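PDB 2YNK: WZI, which is an outer-membrane beta-barrel lectin that binds carbohydrate and underpins group 1 capsule assembly at the surface of Escherichia coli. Local coordinates for residues Ala1-Ala15 and Ser26-Ala38. Sequence-based numbering, arbitrary orientation.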
ATOM      1  N   ALA A   1     -15.866   9.289   8.049  1.00 47.74           N
ATOM      2  CA  ALA A   1     -15.905   9.782   6.640  1.00 48.33           C
ATOM      3  C   ALA A   1     -14.496  10.130   6.116  1.00 47.17           C
ATOM      4  O   ALA A   1     -13.549  10.270   6.882  1.00 44.65           O
ATOM      5  CB  ALA A   1     -16.823  10.988   6.537  1.00 46.92           C
ATOM      6  N   GLY A   2     -14.387  10.247   4.800  1.00 47.21           N
ATOM      7  CA  GLY A   2     -13.194  10.731   4.158  1.00 47.19           C
ATOM      8  C   GLY A   2     -12.248   9.652   3.695  1.00 47.25           C
ATOM      9  O   GLY A   2     -12.681   8.586   3.272  1.00 47.88           O
ATOM     10  N   LEU A   3     -10.948   9.939   3.770  1.00 46.79           N
ATOM     11  CA  LEU A   3      -9.930   8.997   3.316  1.00 45.45           C
ATOM     12  C   LEU A   3      -9.746   7.858   4.308  1.00 43.85           C
ATOM     13  O   LEU A   3      -9.968   8.022   5.507  1.00 42.00           O
ATOM     14  CB  LEU A   3      -8.592   9.706   3.121  1.00 46.34           C
ATOM     15  CG  LEU A   3      -8.584  10.890   2.154  1.00 47.13           C
ATOM     16  CD1 LEU A   3      -7.145  11.368   1.953  1.00 47.12           C
ATOM     17  CD2 LEU A   3      -9.266  10.526   0.838  1.00 45.30           C
ATOM     18  N   VAL A   4      -9.344   6.705   3.779  1.00 42.59           N
ATOM     19  CA  VAL A   4      -9.045   5.522   4.575  1.00 41.88           C
ATOM     20  C   VAL A   4      -7.702   4.999   4.063  1.00 42.16           C
ATOM     21  O   VAL A   4      -7.641   4.323   3.045  1.00 41.40           O
ATOM     22  CB  VAL A   4     -10.147   4.441   4.452  1.00 40.98           C
ATOM     23  CG1 VAL A   4      -9.984   3.372   5.527  1.00 38.88           C
ATOM     24  CG2 VAL A   4     -11.522   5.083   4.532  1.00 41.94           C
ATOM     25  N   VAL A   5      -6.629   5.363   4.765  1.00 43.77           N
ATOM     26  CA  VAL A   5      -5.270   5.005   4.369  1.00 44.62           C
ATOM     27  C   VAL A   5      -4.979   3.522   4.610  1.00 46.09           C
ATOM     28  O   VAL A   5      -5.758   2.827   5.271  1.00 48.95           O
ATOM     29  CB  VAL A   5      -4.216   5.869   5.112  1.00 44.68           C
ATOM     30  CG1 VAL A   5      -4.333   7.327   4.685  1.00 43.60           C
ATOM     31  CG2 VAL A   5      -4.341   5.711   6.619  1.00 44.03           C
ATOM     32  N   ASN A   6      -3.854   3.056   4.074  1.00 44.79           N
ATOM     33  CA  ASN A   6      -3.474   1.651   4.156  1.00 45.49           C
ATOM     34  C   ASN A   6      -3.706   1.044   5.538  1.00 46.00           C
ATOM     35  O   ASN A   6      -2.972   1.334   6.471  1.00 47.82           O
ATOM     36  CB  ASN A   6      -1.989   1.461   3.803  1.00 45.90           C
ATOM     37  CG  ASN A   6      -1.625   2.004   2.443  1.00 46.04           C
ATOM     38  OD1 ASN A   6      -2.371   2.772   1.835  1.00 50.16           O
ATOM     39  ND2 ASN A   6      -0.460   1.615   1.963  1.00 46.83           N
ATOM     40  N   ASP A   7      -4.738   0.214   5.663  1.00 47.58           N
ATOM     41  CA  ASP A   7      -4.920  -0.652   6.830  1.00 46.62           C
ATOM     42  C   ASP A   7      -4.927  -2.071   6.304  1.00 44.73           C
ATOM     43  O   ASP A   7      -5.525  -2.343   5.271  1.00 47.12           O
ATOM     44  CB  ASP A   7      -6.238  -0.353   7.524  1.00 49.42           C
ATOM     45  CG  ASP A   7      -6.429  -1.170   8.792  1.00 51.67           C
ATOM     46  OD1 ASP A   7      -5.587  -1.048   9.707  1.00 52.04           O
ATOM     47  OD2 ASP A   7      -7.430  -1.922   8.884  1.00 53.21           O
ATOM     48  N   ASN A   8      -4.256  -2.976   6.989  1.00 43.64           N
ATOM     49  CA  ASN A   8      -4.051  -4.314   6.437  1.00 43.37           C
ATOM     50  C   ASN A   8      -5.236  -5.228   6.759  1.00 44.77           C
ATOM     51  O   ASN A   8      -5.668  -6.005   5.913  1.00 42.18           O
ATOM     52  CB  ASN A   8      -2.745  -4.909   6.956  1.00 41.82           C
ATOM     53  CG  ASN A   8      -2.425  -6.247   6.341  1.00 42.10           C
ATOM     54  OD1 ASN A   8      -2.427  -6.402   5.124  1.00 44.43           O
ATOM     55  ND2 ASN A   8      -2.133  -7.225   7.179  1.00 42.90           N
ATOM     56  N   ASP A   9      -5.745  -5.125   7.988  1.00 47.58           N
ATOM     57  CA  ASP A   9      -6.930  -5.864   8.406  1.00 49.74           C
ATOM     58  C   ASP A   9      -8.146  -5.513   7.555  1.00 49.00           C
ATOM     59  O   ASP A   9      -8.855  -6.412   7.096  1.00 46.98           O
ATOM     60  CB  ASP A   9      -7.229  -5.630   9.892  1.00 52.17           C
ATOM     61  CG  ASP A   9      -6.364  -6.486  10.808  1.00 54.64           C
ATOM     62  OD1 ASP A   9      -5.589  -7.318  10.287  1.00 57.31           O
ATOM     63  OD2 ASP A   9      -6.457  -6.335  12.051  1.00 57.49           O
ATOM     64  N   LEU A  10      -8.364  -4.217   7.330  1.00 48.76           N
ATOM     65  CA  LEU A  10      -9.487  -3.750   6.504  1.00 49.66           C
ATOM     66  C   LEU A  10      -9.402  -4.287   5.078  1.00 49.64           C
ATOM     67  O   LEU A  10     -10.385  -4.822   4.541  1.00 48.65           O
ATOM     68  CB  LEU A  10      -9.535  -2.216   6.453  1.00 49.39           C
ATOM     69  CG  LEU A  10     -10.782  -1.620   5.784  1.00 50.25           C
ATOM     70  CD1 LEU A  10     -12.016  -1.955   6.616  1.00 52.08           C
ATOM     71  CD2 LEU A  10     -10.662  -0.113   5.589  1.00 47.96           C
ATOM     72  N   ARG A  11      -8.225  -4.123   4.477  1.00 47.81           N
ATOM     73  CA  ARG A  11      -7.999  -4.504   3.092  1.00 46.59           C
ATOM     74  C   ARG A  11      -8.276  -5.974   2.867  1.00 45.15           C
ATOM     75  O   ARG A  11      -8.889  -6.327   1.877  1.00 47.36           O
ATOM     76  CB  ARG A  11      -6.555  -4.189   2.643  1.00 46.76           C
ATOM     77  CG  ARG A  11      -6.241  -4.800   1.286  1.00 47.00           C
ATOM     78  CD  ARG A  11      -5.040  -4.225   0.567  1.00 47.33           C
ATOM     79  NE  ARG A  11      -4.971  -4.856  -0.749  1.00 48.37           N
ATOM     80  CZ  ARG A  11      -3.868  -5.084  -1.454  1.00 48.39           C
ATOM     81  NH1 ARG A  11      -2.675  -4.715  -1.008  1.00 49.58           N
ATOM     82  NH2 ARG A  11      -3.965  -5.696  -2.632  1.00 49.43           N
ATOM     83  N   ASN A  12      -7.796  -6.830   3.760  1.00 44.93           N
ATOM     84  CA  ASN A  12      -7.969  -8.270   3.587  1.00 47.04           C
ATOM     85  C   ASN A  12      -9.462  -8.669   3.724  1.00 50.41           C
ATOM     86  O   ASN A  12      -9.961  -9.517   2.983  1.00 49.19           O
ATOM     87  CB  ASN A  12      -7.091  -9.046   4.576  1.00 46.97           C
ATOM     88  CG  ASN A  12      -5.596  -8.797   4.365  1.00 48.35           C
ATOM     89  OD1 ASN A  12      -4.902  -8.340   5.274  1.00 49.07           O
ATOM     90  ND2 ASN A  12      -5.099  -9.089   3.166  1.00 48.61           N
ATOM     91  N   ASP A  13     -10.160  -8.029   4.662  1.00 51.46           N
ATOM     92  CA  ASP A  13     -11.588  -8.215   4.843  1.00 53.17           C
ATOM     93  C   ASP A  13     -12.395  -7.732   3.618  1.00 53.65           C
ATOM     94  O   ASP A  13     -13.301  -8.426   3.156  1.00 52.07           O
ATOM     95  CB  ASP A  13     -12.057  -7.525   6.138  1.00 55.35           C
ATOM     96  CG  ASP A  13     -11.811  -8.378   7.387  1.00 57.94           C
ATOM     97  OD1 ASP A  13     -11.022  -9.339   7.307  1.00 62.38           O
ATOM     98  OD2 ASP A  13     -12.406  -8.104   8.453  1.00 59.64           O
ATOM     99  N   LEU A  14     -12.060  -6.560   3.088  1.00 53.17           N
ATOM    100  CA  LEU A  14     -12.708  -6.069   1.872  1.00 52.82           C
ATOM    101  C   LEU A  14     -12.398  -6.977   0.688  1.00 53.77           C
ATOM    102  O   LEU A  14     -13.285  -7.285  -0.107  1.00 56.79           O
ATOM    103  CB  LEU A  14     -12.259  -4.640   1.539  1.00 52.06           C
ATOM    104  CG  LEU A  14     -12.758  -3.496   2.425  1.00 51.56           C
ATOM    105  CD1 LEU A  14     -12.286  -2.166   1.856  1.00 49.87           C
ATOM    106  CD2 LEU A  14     -14.274  -3.521   2.544  1.00 52.07           C
ATOM    107  N   ALA A  15     -11.140  -7.398   0.572  1.00 52.93           N
ATOM    108  CA  ALA A  15     -10.704  -8.233  -0.552  1.00 52.80           C
ATOM    109  C   ALA A  15     -11.391  -9.596  -0.528  1.00 53.09           C
ATOM    110  O   ALA A  15     -11.684 -10.178  -1.573  1.00 53.81           O
ATOM    111  CB  ALA A  15      -9.189  -8.401  -0.536  1.00 49.32           C
ATOM    112  N   SER A  26     -13.111  -1.629  -5.788  1.00 49.39           N
ATOM    113  CA  SER A  26     -11.691  -1.625  -6.102  1.00 49.00           C
ATOM    114  C   SER A  26     -10.840  -1.443  -4.840  1.00 48.88           C
ATOM    115  O   SER A  26     -11.116  -0.577  -3.999  1.00 48.32           O
ATOM    116  CB  SER A  26     -11.360  -0.521  -7.089  1.00 48.73           C
ATOM    117  OG  SER A  26     -10.013  -0.641  -7.497  1.00 49.21           O
ATOM    118  N   LEU A  27      -9.811  -2.270  -4.716  1.00 48.35           N
ATOM    119  CA  LEU A  27      -8.870  -2.158  -3.620  1.00 47.45           C
ATOM    120  C   LEU A  27      -7.452  -1.944  -4.141  1.00 47.11           C
ATOM    121  O   LEU A  27      -6.498  -2.275  -3.453  1.00 46.91           O
ATOM    122  CB  LEU A  27      -8.921  -3.419  -2.763  1.00 46.54           C
ATOM    123  CG  LEU A  27     -10.266  -3.740  -2.118  1.00 46.50           C
ATOM    124  CD1 LEU A  27     -10.203  -5.079  -1.395  1.00 46.01           C
ATOM    125  CD2 LEU A  27     -10.677  -2.638  -1.162  1.00 46.24           C
ATOM    126  N   SER A  28      -7.305  -1.384  -5.340  1.00 47.44           N
ATOM    127  CA  SER A  28      -5.972  -1.225  -5.933  1.00 47.65           C
ATOM    128  C   SER A  28      -5.492   0.234  -5.976  1.00 48.07           C
ATOM    129  O   SER A  28      -4.423   0.520  -6.511  1.00 52.06           O
ATOM    130  CB  SER A  28      -5.933  -1.839  -7.331  1.00 48.07           C
ATOM    131  OG  SER A  28      -6.631  -1.033  -8.253  1.00 49.74           O
ATOM    132  N   THR A  29      -6.271   1.146  -5.404  1.00 47.04           N
ATOM    133  CA  THR A  29      -5.867   2.532  -5.271  1.00 45.29           C
ATOM    134  C   THR A  29      -6.209   3.030  -3.878  1.00 46.51           C
ATOM    135  O   THR A  29      -7.364   3.368  -3.592  1.00 48.28           O
ATOM    136  CB  THR A  29      -6.534   3.406  -6.329  1.00 45.25           C
ATOM    137  OG1 THR A  29      -5.972   3.089  -7.602  1.00 48.24           O
ATOM    138  CG2 THR A  29      -6.310   4.861  -6.061  1.00 44.34           C
ATOM    139  N   TRP A  30      -5.188   3.054  -3.014  1.00 46.02           N
ATOM    140  CA  TRP A  30      -5.295   3.626  -1.681  1.00 44.67           C
ATOM    141  C   TRP A  30      -4.672   4.991  -1.648  1.00 43.28           C
ATOM    142  O   TRP A  30      -3.735   5.254  -2.389  1.00 44.44           O
ATOM    143  CB  TRP A  30      -4.611   2.731  -0.677  1.00 45.20           C
ATOM    144  CG  TRP A  30      -5.270   1.391  -0.563  1.00 46.00           C
ATOM    145  CD1 TRP A  30      -5.289   0.372  -1.503  1.00 46.45           C
ATOM    146  CD2 TRP A  30      -6.055   0.888   0.565  1.00 46.76           C
ATOM    147  NE1 TRP A  30      -6.008  -0.697  -1.043  1.00 47.59           N
ATOM    148  CE2 TRP A  30      -6.491  -0.454   0.191  1.00 47.07           C
ATOM    149  CE3 TRP A  30      -6.420   1.396   1.801  1.00 47.03           C
ATOM    150  CZ2 TRP A  30      -7.254  -1.236   1.036  1.00 48.32           C
ATOM    151  CZ3 TRP A  30      -7.193   0.600   2.645  1.00 47.80           C
ATOM    152  CH2 TRP A  30      -7.600  -0.686   2.271  1.00 48.88           C
ATOM    153  N   PRO A  31      -5.180   5.882  -0.785  1.00 41.46           N
ATOM    154  CA  PRO A  31      -6.236   5.637   0.186  1.00 42.11           C
ATOM    155  C   PRO A  31      -7.612   5.504  -0.467  1.00 44.13           C
ATOM    156  O   PRO A  31      -7.834   6.021  -1.565  1.00 44.66           O
ATOM    157  CB  PRO A  31      -6.170   6.877   1.071  1.00 39.89           C
ATOM    158  CG  PRO A  31      -5.763   7.942   0.143  1.00 39.48           C
ATOM    159  CD  PRO A  31      -4.782   7.296  -0.794  1.00 40.09           C
ATOM    160  N   LEU A  32      -8.517   4.798   0.204  1.00 45.66           N
ATOM    161  CA  LEU A  32      -9.891   4.609  -0.292  1.00 46.27           C
ATOM    162  C   LEU A  32     -10.818   5.667   0.293  1.00 47.05           C
ATOM    163  O   LEU A  32     -10.724   5.996   1.470  1.00 49.19           O
ATOM    164  CB  LEU A  32     -10.425   3.231   0.110  1.00 45.26           C
ATOM    165  CG  LEU A  32      -9.579   2.001  -0.211  1.00 43.39           C
ATOM    166  CD1 LEU A  32     -10.112   0.793   0.530  1.00 43.10           C
ATOM    167  CD2 LEU A  32      -9.539   1.758  -1.706  1.00 42.67           C
ATOM    168  N   SER A  33     -11.728   6.180  -0.524  1.00 48.54           N
ATOM    169  CA  SER A  33     -12.843   7.001  -0.026  1.00 48.16           C
ATOM    170  C   SER A  33     -13.825   6.140   0.769  1.00 46.90           C
ATOM    171  O   SER A  33     -14.260   5.111   0.298  1.00 46.05           O
ATOM    172  CB  SER A  33     -13.573   7.653  -1.191  1.00 48.48           C
ATOM    173  OG  SER A  33     -12.655   8.291  -2.064  1.00 46.97           O
ATOM    174  N   GLN A  34     -14.154   6.559   1.982  1.00 47.41           N
ATOM    175  CA  GLN A  34     -15.060   5.792   2.838  1.00 50.15           C
ATOM    176  C   GLN A  34     -16.455   5.711   2.180  1.00 52.08           C
ATOM    177  O   GLN A  34     -17.106   4.669   2.194  1.00 49.59           O
ATOM    178  CB  GLN A  34     -15.156   6.431   4.236  1.00 50.39           C
ATOM    179  CG  GLN A  34     -15.456   5.446   5.355  1.00 50.82           C
ATOM    180  CD  GLN A  34     -15.870   6.117   6.654  1.00 52.40           C
ATOM    181  OE1 GLN A  34     -15.158   6.963   7.193  1.00 50.98           O
ATOM    182  NE2 GLN A  34     -17.035   5.732   7.170  1.00 55.75           N
ATOM    183  N   GLU A  35     -16.865   6.817   1.572  1.00 53.54           N
ATOM    184  CA  GLU A  35     -18.148   6.934   0.903  1.00 56.53           C
ATOM    185  C   GLU A  35     -18.319   5.842  -0.160  1.00 58.09           C
ATOM    186  O   GLU A  35     -19.449   5.401  -0.434  1.00 57.73           O
ATOM    187  CB  GLU A  35     -18.298   8.330   0.274  1.00 58.15           C
ATOM    188  CG  GLU A  35     -18.390   9.487   1.274  1.00 59.70           C
ATOM    189  CD  GLU A  35     -17.072   9.823   1.985  1.00 61.30           C
ATOM    190  OE1 GLU A  35     -15.981   9.393   1.535  1.00 61.86           O
ATOM    191  OE2 GLU A  35     -17.122  10.523   3.019  1.00 63.53           O
ATOM    192  N   GLU A  36     -17.195   5.409  -0.739  1.00 56.82           N
ATOM    193  CA  GLU A  36     -17.173   4.312  -1.709  1.00 57.05           C
ATOM    194  C   GLU A  36     -17.287   2.946  -1.018  1.00 56.17           C
ATOM    195  O   GLU A  36     -17.902   2.017  -1.560  1.00 56.63           O
ATOM    196  CB  GLU A  36     -15.906   4.394  -2.574  1.00 57.23           C
ATOM    197  CG  GLU A  36     -15.632   3.194  -3.473  1.00 57.83           C
ATOM    198  CD  GLU A  36     -16.706   2.953  -4.517  1.00 61.33           C
ATOM    199  OE1 GLU A  36     -17.523   3.861  -4.792  1.00 64.56           O
ATOM    200  OE2 GLU A  36     -16.733   1.837  -5.073  1.00 64.01           O
ATOM    201  N   ILE A  37     -16.700   2.816   0.170  1.00 52.95           N
ATOM    202  CA  ILE A  37     -16.889   1.597   0.955  1.00 52.66           C
ATOM    203  C   ILE A  37     -18.380   1.475   1.352  1.00 55.01           C
ATOM    204  O   ILE A  37     -18.970   0.405   1.247  1.00 54.03           O
ATOM    205  CB  ILE A  37     -16.000   1.537   2.219  1.00 50.62           C
ATOM    206  CG1 ILE A  37     -14.518   1.820   1.906  1.00 50.08           C
ATOM    207  CG2 ILE A  37     -16.085   0.158   2.858  1.00 50.42           C
ATOM    208  CD1 ILE A  37     -13.619   1.809   3.133  1.00 46.93           C
ATOM    209  N   ALA A  38     -18.976   2.589   1.784  1.00 56.59           N
ATOM    210  CA  ALA A  38     -20.362   2.642   2.255  1.00 57.37           C
ATOM    211  C   ALA A  38     -21.356   2.194   1.179  1.00 61.47           C
ATOM    212  O   ALA A  38     -22.309   1.454   1.453  1.00 60.41           O
ATOM    213  CB  ALA A  38     -20.692   4.056   2.713  1.00 54.03           C
TER
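W30 and R11 meet at the closely packed end of an N-terminal plug-like bundle held within the 18-stranded outer-membrane barrel of Wzi, a worked example of how a short antiparallel strand pair can join two helix-bearing segments. CB of R11 lies 3.4 Å from CZ2 of W30, and with CG anti to the backbone N (chi1 170°) the extended arginine chain runs on past the indole toward G155, whose carbonyl accepts a hydrogen bond from NH1. The guanidinium and ring planes stand 53° apart. L32 CG sits over the centre of one indole face, while NE1 is tied to the carbonyl of L27, helping to hold the ring's rotation. Next to it, L27 lays its two methyls against helix 8-19: CD2 is 3.5 Å from CD1 of L14. L14 also meets L32 tip to tip and crosses I37 at about a right angle; I58 of helix 49-65 adds to this apolar cluster.

In the V4-L32 pair of strands 3-4 and 32-33, the bond from L32 N to V4 O (3.0 Å) is the straighter of two, the return bond being weak. Toward the N terminus the packing gives way to looser polar contacts among partly exposed A1, Q34 and E35. Here buried G2 N meets OE2 of E35, whose main partner is W142, on its syn side at 3.3 Å, and A1 N, also bonded to S103, lies 2.6 Å from Q34 OE1, above the plane of the amide carbonyl.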